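Local coordinates for branched-chain phosphotransacylase (Enterococcus faecalis, PDB 1YCO), which probably transfers branched-chain acyl groups as a phosphotransacylase of the phosphate acetyltransferase and butyryltransferase family, at residues T3-G8 / I32-N37. Numbering follows the deposited sequence.
Sequences TVSIAG and IVFDTN
Val4, Ile6 and Gly8 exchange backbone hydrogen bonds with Ile32 and Phe34, and an 11° angle between the strand directions confirms that 3-7 and 32-35 run parallel. The ladder alternates: Ile32 N gives to Val4 O, Ile6 N to Ile32 O, Phe34 N to Ile6 O and Gly8 N to Phe34 O, the last more bent (137° at the hydrogen). Packing is close on the face bearing Ser5 and Phe34. There Phe34 CG lies anti to its own carbonyl carbon (chi1 -50°), and the ring is turned edge-on to Ile6 O, which lies near its plane 3.4 Å from CD1. Ser5 OG approaches the ring obliquely, 3.3 Å from Phe34 CE1, while its hydrogen bond goes to Ala61 O. Also tight is Thr3 CG2 against Ile32 CD1, at 3.5 Å. On the opposite face Ile6 CD1 meets Val33 CG2 at 4.0 Å, an ordinary apolar contact between buried residues. Past the ladder, Asp35 OD2 comes within 3.1 Å of Gly8 C without bonding to it; its weak hydrogen bond is from Ser10 N. The contact thins beyond, where OD1 accepts from Asn37 N in an Asx turn and partly exposed Thr36 and Asn37 do not touch 3-8. The pairing closes a beta-alpha-beta unit through helix 12-24; strand 2-7 also pairs with 72-75 in the five-stranded parallel sheet, and helix 54-66 packs over the face bearing Ala7, Ile32 and Phe34.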
loop_
_atom_site.group_PDB
_atom_site.type_symbol
_atom_site.label_atom_id
_atom_site.label_comp_id
_atom_site.label_asym_id
_atom_site.label_seq_id
_atom_site.Cartn_x
_atom_site.Cartn_y
_atom_site.Cartn_z
ATOM N N THR A 3 26.018 -19.178 -12.975
ATOM C CA THR A 3 25.300 -20.436 -12.855
ATOM C C THR A 3 24.143 -20.224 -11.871
ATOM O O THR A 3 24.315 -19.583 -10.835
ATOM C CB THR A 3 26.229 -21.567 -12.319
ATOM O OG1 THR A 3 27.311 -21.770 -13.232
ATOM C CG2 THR A 3 25.465 -22.873 -12.155
ATOM N N VAL A 4 22.968 -20.749 -12.205
ATOM C CA VAL A 4 21.803 -20.622 -11.339
ATOM C C VAL A 4 21.313 -21.992 -10.843
ATOM O O VAL A 4 21.126 -22.941 -11.619
ATOM C CB VAL A 4 20.621 -19.906 -12.058
ATOM C CG1 VAL A 4 19.479 -19.688 -11.081
ATOM C CG2 VAL A 4 21.069 -18.567 -12.633
ATOM N N SER A 5 21.103 -22.082 -9.536
ATOM C CA SER A 5 20.634 -23.305 -8.902
ATOM C C SER A 5 19.126 -23.190 -8.654
ATOM O O SER A 5 18.661 -22.232 -8.046
ATOM C CB SER A 5 21.399 -23.498 -7.588
ATOM O OG SER A 5 20.927 -24.596 -6.836
ATOM N N ILE A 6 18.359 -24.169 -9.119
ATOM C CA ILE A 6 16.909 -24.119 -8.950
ATOM C C ILE A 6 16.354 -25.277 -8.132
ATOM O O ILE A 6 16.488 -26.445 -8.508
ATOM C CB ILE A 6 16.203 -24.108 -10.319
ATOM C CG1 ILE A 6 16.810 -23.002 -11.194
ATOM C CG2 ILE A 6 14.694 -23.916 -10.131
ATOM C CD1 ILE A 6 16.118 -22.780 -12.506
ATOM N N ALA A 7 15.711 -24.944 -7.016
ATOM C CA ALA A 7 15.120 -25.947 -6.139
ATOM C C ALA A 7 13.701 -26.272 -6.601
ATOM O O ALA A 7 12.773 -25.482 -6.405
ATOM C CB ALA A 7 15.108 -25.444 -4.695
ATOM N N GLY A 8 13.547 -27.440 -7.214
ATOM C CA GLY A 8 12.253 -27.852 -7.709
ATOM C C GLY A 8 11.946 -27.116 -8.997
ATOM O O GLY A 8 10.842 -26.605 -9.184
ATOM N N ILE A 32 21.050 -25.269 -13.381
ATOM C CA ILE A 32 21.169 -26.579 -12.772
ATOM C C ILE A 32 19.913 -26.749 -11.927
ATOM O O ILE A 32 19.752 -26.102 -10.894
ATOM C CB ILE A 32 22.430 -26.654 -11.896
ATOM C CG1 ILE A 32 23.652 -26.372 -12.762
ATOM C CG2 ILE A 32 22.545 -28.028 -11.245
ATOM C CD1 ILE A 32 24.951 -26.337 -11.999
ATOM N N VAL A 33 19.024 -27.621 -12.382
ATOM C CA VAL A 33 17.761 -27.854 -11.706
ATOM C C VAL A 33 17.694 -29.140 -10.900
ATOM O O VAL A 33 18.123 -30.194 -11.366
ATOM C CB VAL A 33 16.611 -27.901 -12.729
ATOM C CG1 VAL A 33 15.282 -28.135 -12.017
ATOM C CG2 VAL A 33 16.582 -26.610 -13.534
ATOM N N PHE A 34 17.130 -29.048 -9.699
ATOM C CA PHE A 34 16.967 -30.204 -8.822
ATOM C C PHE A 34 15.474 -30.386 -8.588
ATOM O O PHE A 34 14.767 -29.418 -8.321
ATOM C CB PHE A 34 17.640 -29.974 -7.464
ATOM C CG PHE A 34 19.053 -29.483 -7.553
ATOM C CD1 PHE A 34 19.322 -28.166 -7.909
ATOM C CD2 PHE A 34 20.114 -30.327 -7.242
ATOM C CE1 PHE A 34 20.628 -27.692 -7.950
ATOM C CE2 PHE A 34 21.426 -29.864 -7.281
ATOM C CZ PHE A 34 21.683 -28.541 -7.634
ATOM N N ASP A 35 14.982 -31.614 -8.676
ATOM C CA ASP A 35 13.558 -31.833 -8.458
ATOM C C ASP A 35 13.240 -33.313 -8.242
ATOM O O ASP A 35 13.964 -34.196 -8.703
ATOM C CB ASP A 35 12.761 -31.309 -9.669
ATOM C CG ASP A 35 11.340 -30.872 -9.310
ATOM O OD1 ASP A 35 10.714 -31.512 -8.432
ATOM O OD2 ASP A 35 10.842 -29.898 -9.928
ATOM N N THR A 36 12.152 -33.572 -7.531
ATOM C CA THR A 36 11.720 -34.934 -7.288
ATOM C C THR A 36 10.881 -35.374 -8.480
ATOM O O THR A 36 10.644 -36.563 -8.675
ATOM C CB THR A 36 10.876 -35.038 -6.004
ATOM O OG1 THR A 36 9.890 -33.996 -5.995
ATOM C CG2 THR A 36 11.764 -34.910 -4.776
ATOM N N ASN A 37 10.435 -34.403 -9.275
ATOM C CA ASN A 37 9.620 -34.668 -10.466
ATOM C C ASN A 37 10.533 -35.055 -11.626
ATOM O O ASN A 37 11.683 -34.625 -11.679
ATOM C CB ASN A 37 8.816 -33.417 -10.841
ATOM C CG ASN A 37 7.736 -33.697 -11.878
ATOM O OD1 ASN A 37 6.838 -34.513 -11.650
ATOM N ND2 ASN A 37 7.816 -33.018 -13.019
#